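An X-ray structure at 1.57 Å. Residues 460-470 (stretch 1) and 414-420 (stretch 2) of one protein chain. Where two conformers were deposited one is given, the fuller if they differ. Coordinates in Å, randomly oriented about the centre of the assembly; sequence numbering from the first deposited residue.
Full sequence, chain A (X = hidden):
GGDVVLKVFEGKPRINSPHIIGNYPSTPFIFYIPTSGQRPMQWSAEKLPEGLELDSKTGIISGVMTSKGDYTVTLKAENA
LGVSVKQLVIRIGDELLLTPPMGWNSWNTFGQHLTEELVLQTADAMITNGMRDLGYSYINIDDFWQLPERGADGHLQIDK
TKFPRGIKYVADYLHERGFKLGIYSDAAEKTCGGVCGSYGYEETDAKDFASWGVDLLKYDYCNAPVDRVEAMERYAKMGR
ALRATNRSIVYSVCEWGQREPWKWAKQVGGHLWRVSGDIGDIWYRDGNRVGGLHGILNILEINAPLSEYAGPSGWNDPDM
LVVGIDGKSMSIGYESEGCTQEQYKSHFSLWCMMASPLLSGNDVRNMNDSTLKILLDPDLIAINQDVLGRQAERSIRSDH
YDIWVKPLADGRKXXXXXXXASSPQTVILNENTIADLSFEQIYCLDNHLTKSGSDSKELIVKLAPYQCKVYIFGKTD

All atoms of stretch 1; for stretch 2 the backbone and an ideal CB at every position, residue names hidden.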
# COMPACT_ATOMS: atom_id res chain seq x y z
N ILE A 460 21.04 -1.36 -23.58
CA ILE A 460 20.01 -0.93 -24.52
C ILE A 460 18.66 -1.40 -24.00
O ILE A 460 18.44 -2.60 -23.80
CB ILE A 460 20.26 -1.48 -25.94
CG1 ILE A 460 21.61 -0.99 -26.47
CG2 ILE A 460 19.14 -1.07 -26.88
CD1 ILE A 460 22.00 -1.58 -27.81
N VAL A 461 17.75 -0.45 -23.76
CA VAL A 461 16.43 -0.74 -23.24
C VAL A 461 15.39 -0.43 -24.31
O VAL A 461 15.23 0.73 -24.70
CB VAL A 461 16.14 0.09 -21.98
CG1 VAL A 461 14.74 -0.18 -21.45
CG2 VAL A 461 17.19 -0.20 -20.91
N LYS A 462 14.72 -1.47 -24.81
CA LYS A 462 13.70 -1.34 -25.85
C LYS A 462 12.33 -1.33 -25.20
O LYS A 462 11.96 -2.28 -24.50
CB LYS A 462 13.80 -2.50 -26.84
CG LYS A 462 15.07 -2.53 -27.66
CD LYS A 462 15.14 -1.33 -28.59
CE LYS A 462 16.19 -1.51 -29.67
NZ LYS A 462 16.22 -0.36 -30.61
N LEU A 463 11.57 -0.26 -25.41
CA LEU A 463 10.27 -0.09 -24.77
C LEU A 463 9.14 -0.04 -25.79
O LEU A 463 9.21 0.70 -26.77
CB LEU A 463 10.27 1.19 -23.93
CG LEU A 463 11.30 1.26 -22.80
CD1 LEU A 463 11.39 2.66 -22.20
CD2 LEU A 463 10.97 0.25 -21.72
N ALA A 464 8.11 -0.85 -25.56
CA ALA A 464 6.87 -0.75 -26.31
C ALA A 464 6.14 0.53 -25.87
O ALA A 464 6.53 1.14 -24.87
CB ALA A 464 5.99 -1.96 -26.04
N PRO A 465 5.10 0.93 -26.62
CA PRO A 465 4.32 2.09 -26.16
C PRO A 465 3.87 1.92 -24.71
O PRO A 465 3.43 0.84 -24.32
CB PRO A 465 3.13 2.10 -27.12
CG PRO A 465 3.64 1.45 -28.37
CD PRO A 465 4.56 0.37 -27.86
N TYR A 466 4.03 2.98 -23.92
CA TYR A 466 3.57 3.00 -22.53
C TYR A 466 4.32 2.07 -21.58
O TYR A 466 3.95 1.98 -20.42
CB TYR A 466 2.07 2.68 -22.46
CG TYR A 466 1.26 3.45 -23.47
CD1 TYR A 466 1.34 4.83 -23.53
CD2 TYR A 466 0.42 2.80 -24.37
CE1 TYR A 466 0.61 5.55 -24.46
CE2 TYR A 466 -0.32 3.51 -25.30
CZ TYR A 466 -0.22 4.89 -25.33
OH TYR A 466 -0.94 5.62 -26.23
N GLN A 467 5.37 1.40 -22.04
CA GLN A 467 6.02 0.36 -21.25
C GLN A 467 7.04 0.92 -20.26
O GLN A 467 7.76 1.88 -20.55
CB GLN A 467 6.71 -0.67 -22.15
CG GLN A 467 7.34 -1.82 -21.38
CD GLN A 467 7.83 -2.94 -22.26
OE1 GLN A 467 8.23 -2.72 -23.40
NE2 GLN A 467 7.80 -4.16 -21.74
N CYS A 468 7.11 0.27 -19.10
CA CYS A 468 8.10 0.56 -18.09
C CYS A 468 8.90 -0.71 -17.84
O CYS A 468 8.33 -1.75 -17.48
CB CYS A 468 7.41 1.00 -16.81
SG CYS A 468 8.54 1.48 -15.50
N LYS A 469 10.21 -0.66 -18.08
CA LYS A 469 11.10 -1.76 -17.73
C LYS A 469 11.96 -1.34 -16.55
O LYS A 469 12.43 -0.20 -16.48
CB LYS A 469 11.97 -2.18 -18.91
CG LYS A 469 11.22 -2.99 -19.95
CD LYS A 469 12.12 -3.44 -21.08
CE LYS A 469 11.37 -4.30 -22.07
NZ LYS A 469 12.23 -4.78 -23.17
N VAL A 470 12.16 -2.28 -15.63
CA VAL A 470 12.87 -2.00 -14.39
C VAL A 470 14.09 -2.90 -14.26
O VAL A 470 14.08 -4.08 -14.65
CB VAL A 470 11.94 -2.18 -13.17
CG1 VAL A 470 12.67 -1.88 -11.87
CG2 VAL A 470 10.70 -1.31 -13.32
N UNK A 414 17.46 0.67 -7.90
CA UNK A 414 16.46 0.26 -8.87
C UNK A 414 16.29 1.40 -9.86
O UNK A 414 16.22 2.57 -9.47
CB UNK A 414 15.13 -0.10 -8.20
N UNK A 415 16.25 1.07 -11.15
CA UNK A 415 16.12 2.05 -12.22
C UNK A 415 14.95 1.65 -13.10
O UNK A 415 14.91 0.54 -13.61
CB UNK A 415 17.41 2.16 -13.04
N UNK A 416 13.99 2.56 -13.27
CA UNK A 416 12.84 2.32 -14.12
C UNK A 416 12.90 3.23 -15.33
O UNK A 416 13.01 4.45 -15.18
CB UNK A 416 11.54 2.53 -13.35
N UNK A 417 12.84 2.64 -16.52
CA UNK A 417 12.79 3.38 -17.78
C UNK A 417 11.36 3.32 -18.27
O UNK A 417 10.86 2.25 -18.60
CB UNK A 417 13.76 2.81 -18.82
N UNK A 418 10.69 4.48 -18.29
CA UNK A 418 9.27 4.53 -18.55
C UNK A 418 8.97 5.33 -19.80
O UNK A 418 9.22 6.53 -19.85
CB UNK A 418 8.53 5.12 -17.35
N UNK A 419 8.45 4.64 -20.80
CA UNK A 419 8.03 5.25 -22.04
C UNK A 419 6.61 5.80 -21.92
O UNK A 419 5.65 5.04 -21.87
CB UNK A 419 8.12 4.24 -23.18
N UNK A 420 6.49 7.12 -21.87
CA UNK A 420 5.18 7.79 -21.86
C UNK A 420 4.47 7.70 -23.20
O UNK A 420 3.24 7.72 -23.26
CB UNK A 420 5.34 9.26 -21.47

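Position 414 has extended backbone angles (-84/135) and a CB that points sideways, 4.8 Å from V470 CG1. Stretch 1 sets little constraint here, so many side chains would suit; the residue is A414. Position 415 is similarly open: its CB points sideways, with nothing of stretch 1 within 5.5 Å. Its backbone is better placed, since the carbonyl O lies 3.3 Å from V470 CA in a CA-H...O contact. A beta-branched residue would fit the extended angles (-127/124), and V415 is found, chi1 t.

At 416 the CB lies on the same sheet face as C468 and V470, 3.8 Å from C468 SG and 3.9 Å from V470 CG2. These neighbours favour something apolar, small or moderate in size. The deposited A416 forms a non-hydrogen-bonded antiparallel pair with V470, and its methyl packs against both side chains.

Position 417 is anchored to K469 by two backbone hydrogen bonds, 417 N to K469 O (2.9 Å, 167°) and K469 N to 417 O (3.0 Å, 151°), available to almost any residue. Its CB projects to the other face, 4.1 Å from both V461 CG1 and L463 CD1. That apolar surface suits alanine, cysteine, valine or a similar side chain. C417 occupies it with chi1 m, its CB packing on V461 and L463.

At 418 the CB returns to the C468 side, 4.1 Å from C468 SG. An aliphatic or aromatic side chain could extend beside C468 toward the carbonyls of Y466 and Q467. F418, with chi1 t, brings CD1 to 4.0 Å from C468 CB, while the carbonyl O atoms of Y466 and Q467 lie at the edge of its ring; CE1 is 3.7 Å from Y466 O.

Position 419 points toward stretch 1, where the type II turn from A464 to Q467 presents carbonyls. Its backbone N donates to Q467 O (2.9 Å, 168°). The CB is 3.8 Å from L463 CD1 and 3.9 Å from A464 O, so either a modest apolar group or a short donor is plausible; asparagine, serine and threonine all merit consideration. N419 uses the donor option: ND2 bonds to A464 O at 3.0 Å (153°). Because A464 O also accepts from Q467 N at 3.1 Å, the amide joins the turn's own closing bond and ties the strand to it.

At 420 the CB points away, with nothing of stretch 1 within 5.5 Å, and the angles (-71/-29) leave the extended region. A long polar residue is reasonable, though not demanded. R420 directs its guanidinium to partners elsewhere in the structure; its carbonyl O lies 3.5 Å from Y466 CD1, at the ring edge.

Stretch 2 (414-420) AVACFNR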
# COMPACT_ATOMS: atom_id res chain seq x y z
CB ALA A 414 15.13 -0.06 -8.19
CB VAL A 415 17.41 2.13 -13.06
CG1 VAL A 415 17.24 3.08 -14.25
CG2 VAL A 415 18.59 2.57 -12.19
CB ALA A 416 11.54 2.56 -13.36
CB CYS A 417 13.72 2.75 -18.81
SG CYS A 417 15.43 2.63 -18.27
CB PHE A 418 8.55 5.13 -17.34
CG PHE A 418 7.11 5.48 -17.58
CD1 PHE A 418 6.25 4.58 -18.19
CD2 PHE A 418 6.61 6.71 -17.17
CE1 PHE A 418 4.91 4.90 -18.40
CE2 PHE A 418 5.28 7.04 -17.37
CZ PHE A 418 4.43 6.14 -17.98
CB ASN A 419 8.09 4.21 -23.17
CG ASN A 419 7.73 4.79 -24.52
OD1 ASN A 419 7.74 6.00 -24.71
ND2 ASN A 419 7.42 3.91 -25.47
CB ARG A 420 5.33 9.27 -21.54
CG ARG A 420 4.88 9.66 -20.15
CD ARG A 420 5.21 11.13 -19.91
NE ARG A 420 6.62 11.28 -19.61
CZ ARG A 420 7.55 11.83 -20.39
NH1 ARG A 420 7.25 12.35 -21.58
NH2 ARG A 420 8.81 11.87 -19.98
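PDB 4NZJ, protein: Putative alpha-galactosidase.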